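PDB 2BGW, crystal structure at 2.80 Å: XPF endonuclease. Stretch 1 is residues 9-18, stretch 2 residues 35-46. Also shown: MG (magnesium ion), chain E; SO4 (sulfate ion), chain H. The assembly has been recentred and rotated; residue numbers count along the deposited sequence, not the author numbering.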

# COMPACT_ATOMS: atom_id res chain seq x y z
N PRO A 9 6.61 -17.25 -9.20
CA PRO A 9 6.74 -15.86 -8.73
C PRO A 9 6.53 -14.87 -9.87
O PRO A 9 7.26 -14.93 -10.89
CB PRO A 9 8.17 -15.82 -8.23
CG PRO A 9 8.40 -17.22 -7.75
CD PRO A 9 7.79 -18.05 -8.84
N ARG A 10 5.58 -13.96 -9.67
CA ARG A 10 5.02 -13.11 -10.72
C ARG A 10 4.63 -11.77 -10.14
O ARG A 10 3.96 -11.71 -9.10
CB ARG A 10 3.75 -13.77 -11.26
CG ARG A 10 3.57 -13.83 -12.76
CD ARG A 10 2.31 -14.60 -13.10
N VAL A 11 5.03 -10.67 -10.78
CA VAL A 11 4.60 -9.34 -10.38
C VAL A 11 4.48 -8.48 -11.60
O VAL A 11 5.14 -8.74 -12.60
CB VAL A 11 5.58 -8.66 -9.37
CG1 VAL A 11 5.87 -9.56 -8.18
CG2 VAL A 11 6.88 -8.24 -10.03
N TYR A 12 3.64 -7.45 -11.51
CA TYR A 12 3.50 -6.45 -12.56
C TYR A 12 4.19 -5.14 -12.18
O TYR A 12 3.96 -4.63 -11.09
CB TYR A 12 2.03 -6.15 -12.78
CG TYR A 12 1.29 -7.20 -13.53
CD1 TYR A 12 0.68 -8.26 -12.86
CD2 TYR A 12 1.16 -7.14 -14.92
CE1 TYR A 12 -0.02 -9.24 -13.54
CE2 TYR A 12 0.46 -8.12 -15.63
CZ TYR A 12 -0.13 -9.17 -14.93
OH TYR A 12 -0.83 -10.14 -15.60
N VAL A 13 4.98 -4.60 -13.11
CA VAL A 13 5.61 -3.28 -12.93
C VAL A 13 4.82 -2.23 -13.63
O VAL A 13 4.53 -2.37 -14.82
CB VAL A 13 6.93 -3.09 -13.71
CG1 VAL A 13 7.93 -2.38 -12.86
CG2 VAL A 13 7.45 -4.35 -14.28
N ASP A 14 4.55 -1.12 -12.97
CA ASP A 14 4.02 -0.03 -13.75
C ASP A 14 5.06 0.49 -14.76
O ASP A 14 6.25 0.42 -14.53
CB ASP A 14 3.52 1.12 -12.90
CG ASP A 14 2.99 2.22 -13.74
OD1 ASP A 14 3.78 3.12 -14.07
OD2 ASP A 14 1.81 2.14 -14.16
N VAL A 15 4.58 1.03 -15.87
CA VAL A 15 5.48 1.51 -16.91
C VAL A 15 6.42 2.63 -16.46
O VAL A 15 7.61 2.60 -16.77
CB VAL A 15 4.69 1.95 -18.13
CG1 VAL A 15 5.61 2.70 -19.12
CG2 VAL A 15 4.04 0.72 -18.78
N ARG A 16 5.89 3.62 -15.73
CA ARG A 16 6.70 4.72 -15.21
C ARG A 16 7.91 4.18 -14.42
O ARG A 16 8.93 4.85 -14.31
CB ARG A 16 5.84 5.71 -14.38
CG ARG A 16 4.89 6.65 -15.22
CD ARG A 16 3.77 7.36 -14.36
NE ARG A 16 3.16 8.55 -15.02
CZ ARG A 16 2.16 9.32 -14.52
NH1 ARG A 16 1.60 9.08 -13.32
NH2 ARG A 16 1.71 10.36 -15.24
N GLU A 17 7.80 2.95 -13.92
CA GLU A 17 8.86 2.30 -13.14
C GLU A 17 9.77 1.40 -13.96
O GLU A 17 10.92 1.21 -13.62
CB GLU A 17 8.25 1.46 -12.04
CG GLU A 17 9.22 0.56 -11.37
CD GLU A 17 10.15 1.30 -10.45
OE1 GLU A 17 10.08 2.54 -10.39
OE2 GLU A 17 10.96 0.63 -9.77
N GLU A 18 9.21 0.82 -15.01
CA GLU A 18 9.93 0.01 -15.98
C GLU A 18 11.43 0.34 -16.18
O GLU A 18 12.23 -0.55 -16.41
CB GLU A 18 9.18 0.15 -17.31
CG GLU A 18 9.31 -0.98 -18.28
CD GLU A 18 8.36 -0.81 -19.47
OE1 GLU A 18 7.52 0.13 -19.45
OE2 GLU A 18 8.45 -1.63 -20.42
N PRO A 35 5.62 -5.73 -17.45
CA PRO A 35 5.45 -4.28 -17.45
C PRO A 35 4.13 -3.91 -18.06
O PRO A 35 3.86 -4.25 -19.21
CB PRO A 35 6.60 -3.78 -18.32
CG PRO A 35 7.12 -4.96 -19.07
CD PRO A 35 6.38 -6.19 -18.62
N LYS A 36 3.29 -3.26 -17.28
CA LYS A 36 2.01 -2.76 -17.75
C LYS A 36 1.67 -1.46 -17.06
O LYS A 36 2.25 -1.11 -16.02
CB LYS A 36 0.89 -3.75 -17.42
CG LYS A 36 1.03 -5.08 -18.07
CD LYS A 36 0.42 -5.09 -19.46
CE LYS A 36 0.86 -6.31 -20.21
NZ LYS A 36 -0.00 -6.51 -21.37
N GLN A 37 0.73 -0.74 -17.64
CA GLN A 37 0.16 0.42 -16.99
C GLN A 37 -0.83 -0.02 -15.91
O GLN A 37 -1.87 -0.62 -16.21
CB GLN A 37 -0.52 1.30 -18.02
CG GLN A 37 -1.35 2.42 -17.40
CD GLN A 37 -1.78 3.47 -18.43
OE1 GLN A 37 -1.59 3.28 -19.66
NE2 GLN A 37 -2.37 4.58 -17.94
N LEU A 38 -0.49 0.29 -14.67
CA LEU A 38 -1.34 -0.01 -13.53
C LEU A 38 -2.04 1.26 -13.12
O LEU A 38 -1.54 2.34 -13.39
CB LEU A 38 -0.50 -0.47 -12.34
CG LEU A 38 0.40 -1.67 -12.53
CD1 LEU A 38 1.32 -1.77 -11.34
CD2 LEU A 38 -0.47 -2.88 -12.66
N PRO A 39 -3.21 1.16 -12.46
CA PRO A 39 -3.86 2.39 -12.08
C PRO A 39 -2.99 3.21 -11.14
O PRO A 39 -2.94 4.45 -11.25
CB PRO A 39 -5.10 1.90 -11.33
CG PRO A 39 -5.28 0.51 -11.73
CD PRO A 39 -3.96 -0.04 -12.03
N MET A 40 -2.27 2.53 -10.24
CA MET A 40 -1.52 3.17 -9.16
C MET A 40 -0.34 2.34 -8.66
O MET A 40 -0.38 1.13 -8.75
CB MET A 40 -2.46 3.51 -7.99
CG MET A 40 -3.13 2.34 -7.35
SD MET A 40 -4.72 2.84 -6.66
CE MET A 40 -4.22 3.85 -5.29
N GLY A 41 0.68 3.00 -8.12
CA GLY A 41 1.83 2.32 -7.53
C GLY A 41 2.73 1.73 -8.59
O GLY A 41 2.44 1.85 -9.78
N ASP A 42 3.79 1.05 -8.17
CA ASP A 42 4.84 0.67 -9.11
C ASP A 42 4.95 -0.80 -9.27
O ASP A 42 5.37 -1.26 -10.33
CB ASP A 42 6.21 1.22 -8.69
CG ASP A 42 6.16 2.69 -8.32
OD1 ASP A 42 5.36 3.46 -8.94
OD2 ASP A 42 6.90 3.08 -7.39
N TYR A 43 4.61 -1.54 -8.24
CA TYR A 43 4.66 -2.98 -8.34
C TYR A 43 3.41 -3.60 -7.77
O TYR A 43 3.07 -3.34 -6.62
CB TYR A 43 5.88 -3.53 -7.61
CG TYR A 43 7.15 -3.15 -8.25
CD1 TYR A 43 7.79 -1.97 -7.91
CD2 TYR A 43 7.71 -3.94 -9.23
CE1 TYR A 43 8.97 -1.58 -8.51
CE2 TYR A 43 8.90 -3.58 -9.83
CZ TYR A 43 9.51 -2.39 -9.46
OH TYR A 43 10.68 -2.00 -10.05
N LEU A 44 2.73 -4.40 -8.58
CA LEU A 44 1.64 -5.23 -8.09
C LEU A 44 2.18 -6.59 -7.63
O LEU A 44 2.66 -7.40 -8.43
CB LEU A 44 0.54 -5.36 -9.16
CG LEU A 44 -0.68 -6.17 -8.69
CD1 LEU A 44 -1.55 -5.41 -7.71
CD2 LEU A 44 -1.49 -6.67 -9.84
N VAL A 45 2.06 -6.86 -6.35
CA VAL A 45 2.71 -8.01 -5.75
C VAL A 45 1.80 -9.24 -5.56
O VAL A 45 2.20 -10.36 -5.82
CB VAL A 45 3.38 -7.58 -4.43
CG1 VAL A 45 3.79 -8.76 -3.61
CG2 VAL A 45 4.55 -6.73 -4.76
N SER A 46 0.59 -9.05 -5.09
CA SER A 46 -0.34 -10.12 -4.94
C SER A 46 -1.64 -9.39 -5.14
O SER A 46 -1.61 -8.19 -5.40
CB SER A 46 -0.23 -10.72 -3.54
OG SER A 46 -0.93 -9.97 -2.56
MG MG E . 7.21 5.50 -7.50
S SO4 H . 0.07 6.98 -8.16
O1 SO4 H . -0.38 6.79 -9.56
O2 SO4 H . 0.03 5.72 -7.42
O3 SO4 H . 1.50 7.30 -8.15
O4 SO4 H . -0.73 8.04 -7.48

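The contact between these two stretches of the XPF endonuclease is a β-sheet contact in which one central strand is bonded along both edges by the same partner stretch, and in which acidic side chains add bonds alongside the backbone pairing. It illustrates a general principle: a strand has two hydrogen-bonding edges, and a chain that turns back on itself can supply neighbours for both.

The strand that carries Tyr-12 and Val-13 runs antiparallel to the one that carries Tyr-43 and Leu-44, their N-to-C directions lying 159° apart. Tyr-12 and Leu-44 form the classic hydrogen-bonded pair, with Leu-44 N giving to Tyr-12 O at 2.8 Å and Tyr-12 N giving to Leu-44 O at a longer 3.2 Å. Two residues further on, Asp-14 N donates to Asp-42 O at 2.8 Å. Val-13, between them, sits opposite Tyr-43 in a non-hydrogen-bonded pair and turns its carbonyl the other way, where Val-13 O accepts from Lys-36 N at 2.9 Å. Here the pairing is parallel, with Val-13 bridged to Pro-35. Proline has no amide hydrogen to offer, but Pro-35 CA approaches Val-13 O at 3.4 Å in a CA-H...O contact.

The side chains of Tyr-12, Val-13, Tyr-43 and Leu-44 alternate between the two faces. Tyr-12 and Leu-44 lie on one face, their CB atoms 4.0 Å apart, and Leu-38 CD2 adds to the packing 4.1 Å from Tyr-12 CB. Lys-36 CG lies at the edge of the Tyr-12 ring, 3.8 Å from Tyr-12 CD2. On the other face Val-13 meets Tyr-43 tightly, Val-13 CG1 lying 3.4 Å from Tyr-43 CE2.

Two carboxylates reinforce the backbone pairing. Asp-14 OD2 accepts from Leu-38 N at 3.0 Å, holding the chain at Leu-38, while Asp-14 OD1 accepts from Arg-16 N at 2.7 Å within its own stretch. One side chain thus holds a backbone amide on each of the two stretches. Glu-17 points toward the other stretch, and Glu-17 OE2 accepts a hydrogen bond from Tyr-43 OH at 2.7 Å, in a position near the plane of the ring.

The loop between the two pairings also meets bound ions. Asp-42 offers its main-chain O to Asp-14 while Asp-42 OD2 binds the magnesium ion MG at 2.4 Å, so the metal ligand is anchored through its backbone to the central strand. Gly-41 N donates to sulfate O2 at 2.9 Å; its positive phi is a conformation that favours glycine.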